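Local coordinates for Non-structural protein 2 (Bluetongue virus, PDB 1UTY) that binds single-stranded RNA through an N-terminal RNA-binding domain, the part of this viral phosphoprotein in the crystal, at the interface of chains A and B. Sequence-based numbering; all coordinates share one arbitrary frame. Chains: chain A/B, Non-structural protein 2.

Contact 1: the interface of chains A and B. Residues chain A 135-136, 142, 144; chain B 102, 104, 121.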
loop_
_atom_site.group_PDB
_atom_site.type_symbol
_atom_site.label_atom_id
_atom_site.label_comp_id
_atom_site.label_asym_id
_atom_site.label_seq_id
_atom_site.Cartn_x
_atom_site.Cartn_y
_atom_site.Cartn_z
ATOM N N ASP A 135 15.381 -3.229 -2.182
ATOM C CA ASP A 135 16.044 -4.508 -2.427
ATOM C C ASP A 135 16.682 -5.008 -1.144
ATOM O O ASP A 135 16.716 -4.287 -0.147
ATOM C CB ASP A 135 17.067 -4.395 -3.574
ATOM C CG ASP A 135 18.393 -3.818 -3.132
ATOM O OD1 ASP A 135 18.410 -3.002 -2.179
ATOM O OD2 ASP A 135 19.479 -4.134 -3.689
ATOM N N PHE A 136 17.185 -6.231 -1.168
ATOM C CA PHE A 136 17.819 -6.806 0.005
ATOM C C PHE A 136 19.312 -6.968 -0.179
ATOM O O PHE A 136 19.757 -7.497 -1.195
ATOM C CB PHE A 136 17.248 -8.190 0.305
ATOM C CG PHE A 136 15.789 -8.196 0.630
ATOM C CD1 PHE A 136 15.303 -7.525 1.754
ATOM C CD2 PHE A 136 14.895 -8.900 -0.174
ATOM C CE1 PHE A 136 13.943 -7.539 2.056
ATOM C CE2 PHE A 136 13.555 -8.935 0.125
ATOM C CZ PHE A 136 13.067 -8.247 1.233
ATOM N N PRO A 142 14.995 -12.764 3.447
ATOM C CA PRO A 142 14.206 -13.758 4.184
ATOM C C PRO A 142 14.659 -15.165 3.847
ATOM O O PRO A 142 15.091 -15.413 2.719
ATOM C CB PRO A 142 12.776 -13.516 3.680
ATOM C CG PRO A 142 12.943 -12.838 2.359
ATOM C CD PRO A 142 14.167 -11.983 2.505
ATOM N N LEU A 144 13.377 -18.393 2.866
ATOM C CA LEU A 144 12.133 -18.922 2.312
ATOM C C LEU A 144 12.292 -20.358 1.818
ATOM O O LEU A 144 13.220 -20.653 1.062
ATOM C CB LEU A 144 11.596 -18.001 1.205
ATOM C CG LEU A 144 11.400 -16.515 1.545
ATOM C CD1 LEU A 144 10.950 -15.725 0.326
ATOM C CD2 LEU A 144 10.415 -16.317 2.695
ATOM N N THR B 102 8.977 -6.419 -2.685
ATOM C CA THR B 102 10.414 -6.320 -2.923
ATOM C C THR B 102 10.842 -7.451 -3.853
ATOM O O THR B 102 10.758 -8.616 -3.474
ATOM C CB THR B 102 11.196 -6.406 -1.591
ATOM O OG1 THR B 102 10.685 -5.447 -0.659
ATOM C CG2 THR B 102 12.669 -5.999 -1.782
ATOM N N MET B 104 13.121 -10.143 -5.809
ATOM C CA MET B 104 14.303 -10.905 -5.399
ATOM C C MET B 104 14.820 -11.720 -6.557
ATOM O O MET B 104 14.035 -12.269 -7.338
ATOM C CB MET B 104 13.985 -11.882 -4.264
ATOM C CG MET B 104 13.765 -11.257 -2.900
ATOM S SD MET B 104 13.219 -12.473 -1.663
ATOM C CE MET B 104 11.870 -13.197 -2.471
ATOM N N TYR B 121 8.779 -10.561 -3.125
ATOM C CA TYR B 121 8.575 -10.784 -1.706
ATOM C C TYR B 121 7.630 -9.745 -1.090
ATOM O O TYR B 121 7.863 -8.544 -1.194
ATOM C CB TYR B 121 9.902 -10.847 -0.938
ATOM C CG TYR B 121 9.683 -11.226 0.505
ATOM C CD1 TYR B 121 9.204 -12.499 0.850
ATOM C CD2 TYR B 121 9.871 -10.291 1.522
ATOM C CE1 TYR B 121 8.971 -12.840 2.176
ATOM C CE2 TYR B 121 9.634 -10.614 2.848
ATOM C CZ TYR B 121 9.187 -11.886 3.169
ATOM O OH TYR B 121 8.946 -12.191 4.486
#

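Contact 2: the interface of chains A and B. Residues chain A 71-72, 74; chain B 71-72, 74.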
loop_
_atom_site.group_PDB
_atom_site.type_symbol
_atom_site.label_atom_id
_atom_site.label_comp_id
_atom_site.label_asym_id
_atom_site.label_seq_id
_atom_site.Cartn_x
_atom_site.Cartn_y
_atom_site.Cartn_z
ATOM N N GLY A 71 -6.307 3.176 -5.953
ATOM C CA GLY A 71 -6.603 2.439 -7.168
ATOM C C GLY A 71 -5.483 2.576 -8.171
ATOM O O GLY A 71 -4.353 2.140 -7.910
ATOM N N GLN A 72 -5.793 3.205 -9.300
ATOM C CA GLN A 72 -4.810 3.436 -10.357
ATOM C C GLN A 72 -3.923 4.646 -10.041
ATOM O O GLN A 72 -2.798 4.732 -10.528
ATOM C CB GLN A 72 -5.509 3.616 -11.715
ATOM N N ILE A 74 -1.486 6.528 -7.875
ATOM C CA ILE A 74 -0.469 6.251 -6.863
ATOM C C ILE A 74 0.439 7.472 -6.720
ATOM O O ILE A 74 1.071 7.901 -7.694
ATOM C CB ILE A 74 0.344 4.986 -7.246
ATOM C CG1 ILE A 74 -0.591 3.789 -7.475
ATOM C CG2 ILE A 74 1.297 4.626 -6.162
ATOM C CD1 ILE A 74 -0.071 2.749 -8.430
ATOM N N GLY B 71 2.708 -1.697 -8.550
ATOM C CA GLY B 71 2.469 -0.723 -9.599
ATOM C C GLY B 71 0.986 -0.676 -9.898
ATOM O O GLY B 71 0.184 -0.362 -9.011
ATOM N N GLN B 72 0.620 -0.998 -11.136
ATOM C CA GLN B 72 -0.789 -1.076 -11.528
ATOM C C GLN B 72 -1.353 -2.491 -11.324
ATOM O O GLN B 72 -2.563 -2.707 -11.437
ATOM C CB GLN B 72 -0.983 -0.615 -12.976
ATOM C CG GLN B 72 -0.726 0.881 -13.219
ATOM C CD GLN B 72 -1.862 1.777 -12.740
ATOM O OE1 GLN B 72 -2.941 1.293 -12.375
ATOM N NE2 GLN B 72 -1.622 3.090 -12.734
ATOM N N ILE B 74 -2.580 -4.714 -8.866
ATOM C CA ILE B 74 -3.099 -4.681 -7.512
ATOM C C ILE B 74 -3.883 -5.959 -7.200
ATOM O O ILE B 74 -4.914 -6.251 -7.818
ATOM C CB ILE B 74 -3.953 -3.397 -7.297
ATOM C CG1 ILE B 74 -3.208 -2.168 -7.821
ATOM C CG2 ILE B 74 -4.228 -3.183 -5.834
ATOM C CD1 ILE B 74 -4.065 -0.956 -7.960
#

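Contact 1: the interface of chains A and B
Extended backbone at A:Phe136 and A:Leu144 carries this chain A loop segment across two strands of chain B, where B:Thr102, B:Met104 and B:Tyr121 are themselves in beta conformation. The side chains meet here through carbon and sulfur contacts. A:Phe136 carries much of it: its CG is anti to the carbonyl carbon (chi1 -62°), and the CD2-CE2-CZ side of the ring faces the three chain B side chains. The methyl CG2 of B:Thr102 sits over one ring face, displaced toward the rim and 3.6 Å from CE2 of A:Phe136. On the opposite face the loop supplies its own cover, the CD of A:Pro142, again off-centre, so the ring is held between a partner methyl and a proline from its own chain. B:Met104 comes in at the edge, in the ring plane, with its CG 3.8 Å from CD2 of A:Phe136. The CZ corner of the phenylalanine meets CD2 of B:Tyr121 at 3.8 Å, the two side chains crossing at about a right angle.

B:Tyr121 offers a face to A:Pro142, whose CG stands over the ring centre, 3.8 Å from the centroid. Beyond the proline, A:Leu144 puts CD1 3.7 Å from CD1 of B:Tyr121, and its other methyl, CD2, touches the neighbouring CE1, so the leucine forks over one rim of the tyrosine. The chain of B:Met104 is bent at its end (chi3 -52°), which turns CE toward the leucine, 3.9 Å from CD1 of A:Leu144, while SD passes near CG of the proline. One methionine thus bridges the phenylalanine and leucine ends of the patch.

In the fold, this part of the two-fold interface between RNA-binding domains drapes the chain A loop region around 3-10 helix 138-140 over chain B's sheet strands 102-110 and 113-123, with a twin patch where the chains are exchanged.

Contact 2: the interface of chains A and B
A polar link across this patch runs from one glutamine to the other. NE2 of the B:Gln72 side-chain amide donates to the backbone carbonyl O of A:Gln72 at 3.0 Å. At the acceptor the bond is well placed, since the nitrogen lies in the carbonyl plane, on a lone pair, with a C=O...N angle of 128°. At the donor it is less favourable: the carbonyl oxygen is tilted 31° out of the plane of the B:Gln72 amide, and the bond is bent at the hydrogen. The side chain gets there by folding at its second torsion (chi2 -77°), which swings the amide across to chain A instead of letting it run straight out from its own backbone. The side chain of A:Gln72 is modelled only to CB, so the model does not show whether its amide makes the reciprocal bond.

Apolar carbon against backbone oxygen makes up the second group, repeated by the two-fold relation of the chains. Each isoleucine sends its CG1 branch, anti to the carbonyl carbon, over to the partner's glycine, and the terminal CD1 methyl ends beside that carbonyl. CD1 of A:Ile74 is placed 3.2 Å from O of B:Gly71; the matching approach of CD1 of B:Ile74 to O of A:Gly71 is modelled too short to trust. Each CD1 also lies near the glycine carbonyl carbon, 3.9 Å from C of B:Gly71 in the case of A:Ile74.

Both glycines have positive phi, in the turn from strand 64-70 to strand 73-79. Across the two-fold interface the turns of the two chains face one another, with each isoleucine on the strand that follows. Beside the hydrogen bond, OE1 of the B:Gln72 amide rests 3.5 Å from CB of A:Gln72.

About 21 Å separates the centres of contact 1 and contact 2, which share no residue and belong to the same two-fold interface. Contact 2 brings equivalent turns of the two chains together, with residues 71, 72 and 74 on both sides. Contact 1 instead sets one chain's loop region 135-144 against strands 102-110 and 113-123 of the other, and has a twin with the chains exchanged. The dimer is thus joined at facing turns and again where each chain reaches over its partner's sheet, an extended union consistent with a genuine assembly, although coordinates alone do not prove it.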